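Local coordinates for phage-like element PBSX protein XepA (Bacillus subtilis, PDB 6IA5), which assembles as a pentamer and belongs to the lytic cassette of a prophage, though it does not itself seem to be involved in host cell lysis, at the interface of chains A and B. Coordinates in Å, arbitrary orientation; residue numbers count along the deposited sequence, not the author numbering. Chains: chain A/B, Phage-like element PBSX protein XepA.

Contact 1: the interface of chains A and B. Residues chain A 10-13, 15, 19, 26-27, 29; chain B 3-8.
In this subunit interface of the XepA pentamer, the N-terminal segment of chain B runs along a loop of chain A, and two of its aromatic side chains pack closely against A:Phe29, A:Val19 and A:Asp11. B:Tyr6 holds CG in the crowded position between backbone N and carbonyl carbon (chi1 61°); one ring face lies beneath A:Phe29 CB, and its CE1 presses on A:Asp11 CB at 3.4 Å. B:Phe8 turns its edge to A:Phe29, CD1 over the ring centre, the planes 82° apart and CE1 of B:Phe8 3.7 Å from CG of A:Phe29. A:Val19 meets B:Phe8 tip to tip, CG2 to CZ. A:Asp11 lies alongside, its CB over a face of the B:Phe8 ring toward the rim; OD2 accepts B:Phe8 N through its anti lone pair at 2.8 Å (163° at H), and OD1, met from above the carboxylate plane, takes A:Lys15 N. Backbone bonds flank it: A:Lys12 N to B:Tyr6 O, 2.9 Å, and B:Tyr4 N to A:Leu10 O, 3.1 Å.

At the looser rim, waters join the B:Tyr6 phenol OH to A:Lys15 O, B:Glu7 N to A:Asn27 O, and A:Asp11 OD2, already gripped by an N-H, to B:Phe8 O. A:Lys12 and B:Glu7 cross obliquely, their ionisable ends, NZ and OE1, 5.4 Å apart.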
# COMPACT_ATOMS: atom_id res chain seq x y z
N LEU A 10 -13.95 36.63 26.90
CA LEU A 10 -13.31 37.92 26.71
C LEU A 10 -11.82 37.71 26.96
O LEU A 10 -11.48 36.93 27.85
CB LEU A 10 -13.88 38.93 27.72
CG LEU A 10 -15.17 39.69 27.43
CD1 LEU A 10 -16.12 39.04 26.44
CD2 LEU A 10 -15.89 40.08 28.72
N ASP A 11 -10.96 38.39 26.20
CA ASP A 11 -9.54 38.37 26.50
C ASP A 11 -9.24 39.29 27.69
O ASP A 11 -10.15 39.86 28.30
CB ASP A 11 -8.69 38.68 25.26
CG ASP A 11 -8.53 40.17 24.96
OD1 ASP A 11 -9.34 40.98 25.47
OD2 ASP A 11 -7.61 40.52 24.19
N LYS A 12 -7.95 39.44 28.01
CA LYS A 12 -7.46 40.19 29.15
C LYS A 12 -7.96 41.63 29.07
O LYS A 12 -8.26 42.23 30.10
CB LYS A 12 -5.93 40.15 29.12
CG LYS A 12 -5.19 40.37 30.42
CD LYS A 12 -3.76 39.87 30.32
CE LYS A 12 -2.74 40.65 31.12
NZ LYS A 12 -2.98 40.50 32.57
N ALA A 13 -8.06 42.18 27.85
CA ALA A 13 -8.46 43.55 27.63
C ALA A 13 -9.98 43.66 27.47
O ALA A 13 -10.46 44.71 27.08
CB ALA A 13 -7.75 44.10 26.41
N LYS A 15 -11.86 42.03 25.22
CA LYS A 15 -12.33 41.81 23.85
C LYS A 15 -12.91 40.40 23.68
O LYS A 15 -12.25 39.42 24.00
CB LYS A 15 -11.24 42.09 22.82
CG LYS A 15 -10.78 43.54 22.82
CD LYS A 15 -9.49 43.77 22.10
CE LYS A 15 -8.84 45.10 22.42
NZ LYS A 15 -9.81 46.20 22.18
N VAL A 19 -13.22 32.09 20.41
CA VAL A 19 -11.98 31.37 20.67
C VAL A 19 -12.16 30.55 21.95
O VAL A 19 -13.09 30.77 22.72
CB VAL A 19 -10.75 32.29 20.77
CG1 VAL A 19 -10.53 33.06 19.48
CG2 VAL A 19 -10.82 33.23 21.98
N LYS A 26 -3.61 29.05 30.32
CA LYS A 26 -4.75 29.57 29.57
C LYS A 26 -4.44 30.94 28.98
O LYS A 26 -5.30 31.82 28.91
CB LYS A 26 -6.01 29.59 30.44
CG LYS A 26 -6.41 28.21 30.96
CD LYS A 26 -6.54 27.19 29.85
CE LYS A 26 -6.78 25.78 30.36
NZ LYS A 26 -5.52 25.01 30.41
N ASN A 27 -3.20 31.09 28.52
CA ASN A 27 -2.71 32.36 28.03
C ASN A 27 -2.58 32.36 26.51
O ASN A 27 -1.93 33.23 25.94
CB ASN A 27 -1.37 32.68 28.69
CG ASN A 27 -0.31 31.64 28.39
OD1 ASN A 27 -0.62 30.48 28.18
ND2 ASN A 27 0.95 32.03 28.34
N PHE A 29 -4.85 31.37 22.63
CA PHE A 29 -6.22 31.29 22.14
C PHE A 29 -6.25 30.53 20.81
O PHE A 29 -5.31 30.59 20.04
CB PHE A 29 -6.80 32.71 21.95
CG PHE A 29 -5.91 33.59 21.11
CD1 PHE A 29 -5.98 33.59 19.73
CD2 PHE A 29 -4.93 34.37 21.73
CE1 PHE A 29 -5.09 34.35 18.98
CE2 PHE A 29 -4.08 35.17 20.98
CZ PHE A 29 -4.14 35.15 19.60
N LYS B 3 -12.93 37.62 32.02
CA LYS B 3 -11.69 37.84 31.21
C LYS B 3 -10.70 36.72 31.53
O LYS B 3 -10.56 36.30 32.67
CB LYS B 3 -11.09 39.23 31.47
CG LYS B 3 -11.97 40.39 31.06
CD LYS B 3 -11.37 41.74 31.33
CE LYS B 3 -12.42 42.77 31.71
NZ LYS B 3 -12.07 44.11 31.19
N TYR B 4 -10.01 36.25 30.49
CA TYR B 4 -9.05 35.15 30.60
C TYR B 4 -7.64 35.73 30.60
O TYR B 4 -7.45 36.94 30.52
CB TYR B 4 -9.25 34.16 29.45
CG TYR B 4 -10.46 33.28 29.61
CD1 TYR B 4 -11.73 33.78 29.37
CD2 TYR B 4 -10.33 31.95 30.00
CE1 TYR B 4 -12.85 32.99 29.51
CE2 TYR B 4 -11.45 31.14 30.15
CZ TYR B 4 -12.71 31.66 29.89
OH TYR B 4 -13.83 30.89 30.02
N GLN B 5 -6.64 34.84 30.57
CA GLN B 5 -5.24 35.18 30.68
C GLN B 5 -4.63 35.49 29.31
O GLN B 5 -3.53 36.04 29.24
CB GLN B 5 -4.48 34.02 31.33
CG GLN B 5 -4.99 33.62 32.71
CD GLN B 5 -4.92 34.79 33.67
OE1 GLN B 5 -3.85 35.37 33.88
NE2 GLN B 5 -6.06 35.17 34.21
N TYR B 6 -5.30 35.12 28.21
CA TYR B 6 -4.73 35.43 26.91
C TYR B 6 -5.13 36.86 26.54
O TYR B 6 -6.15 37.38 27.02
CB TYR B 6 -5.18 34.43 25.84
CG TYR B 6 -6.68 34.43 25.64
CD1 TYR B 6 -7.28 35.35 24.79
CD2 TYR B 6 -7.49 33.55 26.34
CE1 TYR B 6 -8.66 35.36 24.61
CE2 TYR B 6 -8.87 33.58 26.19
CZ TYR B 6 -9.46 34.51 25.35
OH TYR B 6 -10.82 34.54 25.19
N GLU B 7 -4.36 37.47 25.64
CA GLU B 7 -4.69 38.80 25.15
C GLU B 7 -4.48 38.82 23.64
O GLU B 7 -3.42 38.45 23.15
CB GLU B 7 -3.78 39.83 25.81
CG GLU B 7 -4.26 41.27 25.63
CD GLU B 7 -3.57 42.28 26.55
OE1 GLU B 7 -2.69 41.88 27.34
OE2 GLU B 7 -3.91 43.48 26.47
N PHE B 8 -5.50 39.29 22.90
CA PHE B 8 -5.35 39.39 21.46
C PHE B 8 -4.30 40.44 21.12
O PHE B 8 -4.33 41.54 21.68
CB PHE B 8 -6.68 39.74 20.80
CG PHE B 8 -7.74 38.68 20.96
CD1 PHE B 8 -7.42 37.33 20.82
CD2 PHE B 8 -9.06 39.02 21.24
CE1 PHE B 8 -8.40 36.35 20.97
CE2 PHE B 8 -10.04 38.04 21.36
CZ PHE B 8 -9.71 36.71 21.23
O HOH W 1 -11.90 36.40 23.73
O HOH W 2 -6.54 42.58 22.93
O HOH W 3 -2.06 35.90 25.13

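Contact 2: the interface of chains A and B. Residues chain A 177, 274-276; chain B 220-221, 255, 257.
The direct link here is a salt bridge met tip to tip: the ammonium NZ of B:Lys257 reaches OD2 of A:Asp177 at 2.8 Å, arriving on the syn lone pair, the side facing the other carboxylate oxygen. CE of B:Lys257 also lies beside the carboxylate, 3.7 Å from CG of A:Asp177. The lysine gets there by bending at chi2 and chi4 (-51° and 33°), which curls its end toward the aspartate.

Next come the contacts beside the bridge. B:Val221, with CG1 anti to the backbone N (chi1 176°), crosses the extended chain of A:Lys274 at about a right angle, CG1 touching CD at 3.6 Å. The other branch, CG2 of B:Val221, lies 3.7 Å from OG1 of A:Thr276.

Further out, A:Thr276 positions the acid. Its hydroxyl OG1 gives a hydrogen bond to A:Asp177 OD1 at 2.9 Å, from above the carboxylate plane, so that the two carboxylate oxygens are held by different partners and rotation of the group is probably restrained. The same OG1 shares a water, 2.7 Å away, with the hydroxyl OG of B:Ser220 and the carbonyl O of B:Gly255, tying loops of chain B to strand 271-278 of chain A. The nearby lysine would be expected to favour the ionised aspartate. For XepA the site supplies a charged, water-assisted fastening between neighbouring subunits of the pentamer.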
# COMPACT_ATOMS: atom_id res chain seq x y z
N ASP A 177 2.77 -16.71 -26.49
CA ASP A 177 2.84 -17.48 -27.71
C ASP A 177 3.88 -16.86 -28.65
O ASP A 177 4.23 -15.70 -28.52
CB ASP A 177 1.48 -17.54 -28.38
CG ASP A 177 0.49 -18.40 -27.60
OD1 ASP A 177 0.90 -19.04 -26.60
OD2 ASP A 177 -0.67 -18.44 -28.01
N LYS A 274 5.04 -23.09 -34.20
CA LYS A 274 4.61 -22.09 -33.24
C LYS A 274 4.65 -22.73 -31.87
O LYS A 274 4.48 -23.94 -31.75
CB LYS A 274 3.17 -21.66 -33.54
CG LYS A 274 2.95 -21.09 -34.93
CD LYS A 274 1.61 -20.42 -35.09
CE LYS A 274 1.40 -19.85 -36.48
NZ LYS A 274 0.01 -19.37 -36.67
N GLY A 275 4.89 -21.91 -30.85
CA GLY A 275 5.00 -22.43 -29.51
C GLY A 275 4.41 -21.51 -28.45
O GLY A 275 4.01 -20.37 -28.73
N THR A 276 4.41 -22.04 -27.22
CA THR A 276 4.01 -21.32 -26.03
C THR A 276 5.13 -21.48 -25.01
O THR A 276 5.51 -22.61 -24.68
CB THR A 276 2.70 -21.89 -25.47
OG1 THR A 276 1.70 -21.81 -26.50
CG2 THR A 276 2.27 -21.17 -24.20
N SER B 220 -2.38 -27.20 -28.56
CA SER B 220 -1.44 -26.10 -28.51
C SER B 220 -1.95 -24.99 -29.44
O SER B 220 -3.15 -24.77 -29.54
CB SER B 220 -0.05 -26.60 -28.89
OG SER B 220 0.93 -25.57 -28.72
N VAL B 221 -1.04 -24.35 -30.17
CA VAL B 221 -1.34 -23.15 -30.93
C VAL B 221 -2.23 -23.46 -32.14
O VAL B 221 -3.10 -22.66 -32.45
CB VAL B 221 -0.05 -22.40 -31.32
CG1 VAL B 221 -0.37 -21.19 -32.20
CG2 VAL B 221 0.71 -21.97 -30.07
N GLY B 255 2.40 -25.29 -20.96
CA GLY B 255 2.57 -24.95 -22.36
C GLY B 255 1.37 -25.28 -23.24
O GLY B 255 1.29 -24.80 -24.36
N LYS B 257 -2.73 -25.25 -24.31
CA LYS B 257 -3.85 -24.33 -24.22
C LYS B 257 -5.04 -25.06 -23.62
O LYS B 257 -5.76 -24.49 -22.80
CB LYS B 257 -4.19 -23.74 -25.59
CG LYS B 257 -3.12 -22.84 -26.18
CD LYS B 257 -2.67 -21.77 -25.22
CE LYS B 257 -2.02 -20.57 -25.89
NZ LYS B 257 -2.63 -20.29 -27.21
O HOH W 4 0.32 -24.18 -26.67

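Contact 3: the interface of chains A and B. Residues chain A 202, 204, 233, 246-248; chain B 220-224, 226-227, 255-256.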
# COMPACT_ATOMS: atom_id res chain seq x y z
N LEU A 202 6.73 -25.19 -25.28
CA LEU A 202 6.08 -26.23 -26.05
C LEU A 202 5.96 -25.75 -27.49
O LEU A 202 5.44 -24.66 -27.73
CB LEU A 202 4.70 -26.53 -25.46
CG LEU A 202 3.97 -27.69 -26.15
CD1 LEU A 202 4.68 -29.02 -25.85
CD2 LEU A 202 2.51 -27.77 -25.68
N GLU A 204 4.76 -26.64 -31.43
CA GLU A 204 3.95 -27.45 -32.32
C GLU A 204 4.45 -27.27 -33.76
O GLU A 204 4.70 -26.15 -34.20
CB GLU A 204 2.47 -27.07 -32.22
CG GLU A 204 1.58 -28.16 -32.79
CD GLU A 204 0.10 -27.87 -32.91
OE1 GLU A 204 -0.35 -26.90 -32.22
OE2 GLU A 204 -0.59 -28.63 -33.68
N THR A 233 5.54 -35.06 -27.21
CA THR A 233 4.48 -35.32 -26.24
C THR A 233 3.89 -36.72 -26.41
O THR A 233 3.48 -37.32 -25.41
CB THR A 233 3.37 -34.25 -26.26
OG1 THR A 233 2.65 -34.38 -27.50
CG2 THR A 233 3.88 -32.84 -26.06
N ALA A 246 2.51 -32.57 -37.16
CA ALA A 246 1.38 -32.93 -36.31
C ALA A 246 1.94 -33.50 -35.01
O ALA A 246 1.53 -34.56 -34.53
CB ALA A 246 0.44 -33.89 -37.01
N GLU A 247 2.90 -32.77 -34.43
CA GLU A 247 3.52 -33.22 -33.19
C GLU A 247 3.93 -31.97 -32.40
O GLU A 247 4.00 -30.87 -32.95
CB GLU A 247 4.69 -34.16 -33.49
CG GLU A 247 5.73 -33.57 -34.39
CD GLU A 247 6.88 -34.48 -34.83
OE1 GLU A 247 6.70 -35.70 -35.00
OE2 GLU A 247 7.96 -33.92 -35.01
N ALA A 248 4.19 -32.18 -31.10
CA ALA A 248 4.62 -31.10 -30.24
C ALA A 248 5.83 -31.56 -29.43
O ALA A 248 5.87 -32.69 -29.00
CB ALA A 248 3.47 -30.67 -29.35
N SER B 220 -2.38 -27.20 -28.56
CA SER B 220 -1.44 -26.10 -28.51
C SER B 220 -1.95 -24.99 -29.44
O SER B 220 -3.15 -24.77 -29.54
CB SER B 220 -0.05 -26.60 -28.89
OG SER B 220 0.93 -25.57 -28.72
N VAL B 221 -1.04 -24.35 -30.17
CA VAL B 221 -1.34 -23.15 -30.93
C VAL B 221 -2.23 -23.46 -32.14
O VAL B 221 -3.10 -22.66 -32.45
CB VAL B 221 -0.05 -22.40 -31.32
CG1 VAL B 221 -0.37 -21.19 -32.20
CG2 VAL B 221 0.71 -21.97 -30.07
N SER B 222 -2.07 -24.62 -32.79
CA SER B 222 -2.80 -24.87 -34.02
C SER B 222 -4.28 -25.15 -33.76
O SER B 222 -5.09 -24.99 -34.66
CB SER B 222 -2.20 -26.00 -34.83
OG SER B 222 -2.64 -27.25 -34.32
N GLY B 223 -4.61 -25.64 -32.56
CA GLY B 223 -5.96 -26.09 -32.30
C GLY B 223 -6.20 -27.56 -32.66
O GLY B 223 -7.26 -28.08 -32.36
N GLN B 224 -5.23 -28.23 -33.30
CA GLN B 224 -5.33 -29.67 -33.51
C GLN B 224 -5.01 -30.43 -32.22
O GLN B 224 -4.15 -30.01 -31.45
CB GLN B 224 -4.36 -30.14 -34.60
CG GLN B 224 -4.65 -29.56 -35.97
CD GLN B 224 -5.94 -30.17 -36.46
OE1 GLN B 224 -6.94 -29.51 -36.67
NE2 GLN B 224 -5.92 -31.48 -36.62
N LEU B 226 -3.34 -33.13 -29.95
CA LEU B 226 -2.03 -33.78 -29.87
C LEU B 226 -2.07 -34.79 -28.73
O LEU B 226 -2.54 -34.47 -27.64
CB LEU B 226 -0.98 -32.72 -29.57
CG LEU B 226 -0.83 -31.64 -30.65
CD1 LEU B 226 -0.40 -30.30 -30.02
CD2 LEU B 226 0.12 -32.08 -31.76
N PRO B 227 -1.57 -36.03 -28.94
CA PRO B 227 -1.56 -37.04 -27.88
C PRO B 227 -0.59 -36.63 -26.78
O PRO B 227 0.50 -36.13 -27.06
CB PRO B 227 -1.09 -38.33 -28.54
CG PRO B 227 -1.09 -38.02 -30.03
CD PRO B 227 -0.96 -36.51 -30.18
N GLY B 255 2.40 -25.29 -20.96
CA GLY B 255 2.57 -24.95 -22.36
C GLY B 255 1.37 -25.28 -23.24
O GLY B 255 1.29 -24.80 -24.36
N PHE B 256 0.43 -26.10 -22.74
CA PHE B 256 -0.75 -26.43 -23.53
C PHE B 256 -1.81 -25.35 -23.34
O PHE B 256 -1.83 -24.65 -22.33
CB PHE B 256 -1.32 -27.80 -23.17
CG PHE B 256 -0.54 -28.96 -23.74
CD1 PHE B 256 -0.77 -29.38 -25.03
CD2 PHE B 256 0.43 -29.63 -23.00
CE1 PHE B 256 -0.07 -30.45 -25.58
CE2 PHE B 256 1.10 -30.72 -23.52
CZ PHE B 256 0.85 -31.13 -24.81
O HOH W 5 -2.73 -27.84 -31.25
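In this patch of the interface between neighbouring subunits of the XepA pentamer, A:Glu204 points its extended chain, CG anti to the backbone N (chi1 -162°), into a turn of chain B, where the carboxylate meets B:Ser222 with both oxygens. A:Glu204 OE2 uses its syn lone pair to accept B:Ser222 OG, the hydroxyl, at 2.5 Å, while A:Glu204 OE1 takes B:Ser222 N at 2.9 Å from above the carboxylate plane. B:Ser222 OG sits in the crowded position (chi1 82°) and is itself held by B:Gln224 N. A water 2.7 Å from A:Glu204 OE1 carries the grip on to B:Ser220 N and B:Gln224 O, so several polar groups surround the acid, which they would tend to stabilise in its charged form.

B:Leu226 crosses A:Glu204 obliquely, CD1 resting 3.8 Å from the glutamate CD and also against A:Ala248 CB, with CD2 turned to A:Glu247. On the opposite flank A:Leu202, CG anti to N (chi1 -176°), sets CD2 squarely over the face of the B:Phe256 ring, 3.6 Å from the centroid. A:Thr233 CG2 comes tip to tip to B:Phe256 CZ at 3.7 Å, and its OG1 reaches B:Pro227 O at 2.8 Å, nearly along the C=O axis. In the fold, strands 200-207 and 247-252 of chain A face the short strand 225-227 and adjoining loops of chain B.

Contact 4: the interface of chains A and B. Residues chain A 30-34; chain B 32-36, 39.
Peptide planes are the main flat groups at this edge-to-edge strand pairing, and the N-H donors meet their carbonyls from above rather than within the plane. A:Thr31 N stands 27° above the carbonyl plane of B:Pro32, yet its bond to that O is nearly straight (175° at H) at 3.0 Å. B:Ser34 N likewise approaches A:Thr31 O from above, and A:Val33 N reaches B:Ser34 O at 2.8 Å. The A:Pro32 ring offers CB to B:Val39 CG2 at 4.0 Å. At the carboxamide of B:Asn35, ND2 binds a water shared with A:Ser34 OG.

Strand 28-35 of each chain takes part, and the two run parallel, A:Thr31 beside B:Val33 and A:Val33 beside B:Asn35, a shift of two residues. On one face A:Val33 and B:Val33 cross at about a right angle, CG1 to CG1 at 3.8 Å; in both, CG1 is anti to the carbonyl carbon (chi1 -63° in chain A). A:Val30 swings CG2, anti to its N, against B:Val33 CA at 3.6 Å and B:Ser34 CB. A second water joins A:Thr31 OG1 to B:Pro32 O. The site thus carries a beta sheet across the subunit boundary, joining neighbours in the pentamer largely through backbone bonds.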
# COMPACT_ATOMS: atom_id res chain seq x y z
N VAL A 30 -7.38 29.89 20.52
CA VAL A 30 -7.54 29.17 19.26
C VAL A 30 -9.02 29.26 18.86
O VAL A 30 -9.89 29.17 19.73
CB VAL A 30 -7.05 27.70 19.37
CG1 VAL A 30 -7.83 26.90 20.44
CG2 VAL A 30 -7.14 26.97 18.04
N THR A 31 -9.29 29.42 17.56
CA THR A 31 -10.64 29.49 17.04
C THR A 31 -11.14 28.09 16.67
O THR A 31 -10.59 27.45 15.77
CB THR A 31 -10.68 30.40 15.80
OG1 THR A 31 -10.24 31.71 16.19
CG2 THR A 31 -12.05 30.47 15.13
N PRO A 32 -12.20 27.56 17.33
CA PRO A 32 -12.78 26.29 16.94
C PRO A 32 -13.48 26.43 15.60
O PRO A 32 -14.28 27.36 15.40
CB PRO A 32 -13.86 26.00 18.01
CG PRO A 32 -13.52 26.93 19.15
CD PRO A 32 -12.83 28.12 18.53
N VAL A 33 -13.20 25.45 14.71
CA VAL A 33 -13.76 25.48 13.37
C VAL A 33 -14.31 24.12 13.01
O VAL A 33 -14.00 23.13 13.66
CB VAL A 33 -12.74 25.95 12.31
CG1 VAL A 33 -12.26 27.39 12.56
CG2 VAL A 33 -11.56 24.96 12.15
N SER A 34 -15.13 24.09 11.96
CA SER A 34 -15.64 22.86 11.38
C SER A 34 -15.81 23.10 9.89
O SER A 34 -16.41 24.11 9.49
CB SER A 34 -16.99 22.45 11.95
OG SER A 34 -17.51 21.34 11.21
N PRO B 32 -4.91 31.09 14.37
CA PRO B 32 -4.84 29.71 14.88
C PRO B 32 -6.23 29.11 14.99
O PRO B 32 -7.12 29.74 15.55
CB PRO B 32 -4.27 29.85 16.30
CG PRO B 32 -3.58 31.21 16.26
CD PRO B 32 -4.45 32.08 15.37
N VAL B 33 -6.39 27.88 14.47
CA VAL B 33 -7.68 27.22 14.51
C VAL B 33 -7.52 25.78 15.00
O VAL B 33 -6.42 25.24 15.02
CB VAL B 33 -8.39 27.23 13.14
CG1 VAL B 33 -8.66 28.66 12.63
CG2 VAL B 33 -7.62 26.41 12.10
N SER B 34 -8.65 25.19 15.40
CA SER B 34 -8.72 23.79 15.78
C SER B 34 -10.07 23.26 15.34
O SER B 34 -11.12 23.87 15.63
CB SER B 34 -8.58 23.60 17.27
OG SER B 34 -8.88 22.24 17.62
N ASN B 35 -10.03 22.10 14.69
CA ASN B 35 -11.26 21.39 14.41
C ASN B 35 -12.01 21.21 15.72
O ASN B 35 -11.37 21.07 16.77
CB ASN B 35 -10.97 20.04 13.74
CG ASN B 35 -12.26 19.32 13.38
OD1 ASN B 35 -12.67 18.40 14.08
ND2 ASN B 35 -12.92 19.78 12.33
N LEU B 36 -13.36 21.21 15.68
CA LEU B 36 -14.12 21.10 16.93
C LEU B 36 -13.85 19.79 17.67
O LEU B 36 -14.14 19.70 18.86
CB LEU B 36 -15.63 21.29 16.67
CG LEU B 36 -16.42 20.10 16.12
CD1 LEU B 36 -17.91 20.44 16.14
CD2 LEU B 36 -16.00 19.71 14.69
N VAL B 39 -11.92 20.24 20.84
CA VAL B 39 -12.55 20.95 21.94
C VAL B 39 -13.18 19.91 22.87
O VAL B 39 -13.63 18.87 22.40
CB VAL B 39 -13.59 21.97 21.42
CG1 VAL B 39 -14.36 22.70 22.53
CG2 VAL B 39 -12.96 22.97 20.46
O HOH W 6 -7.70 32.26 16.59
O HOH W 7 -15.45 19.08 10.98

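The contacts fall into two clusters at opposite ends of an elongated subunit; all distances here run between the centres of their C-alpha atoms. Contact 1 and contact 4 are about 16 Å apart and both draw on strand 28-35 of chain A. Contact 2 and contact 3 are about 7 Å apart and share B:Ser220, B:Val221 and B:Gly255, so they probably act as one patch. The clusters are widely separated, with about 81 Å between contact 1 and contact 2 and about 72 Å between contact 3 and contact 4. Two neighbouring subunits are thus held at both ends, and the pairing, not an exact two-fold, is consistent with repetition around the pentamer.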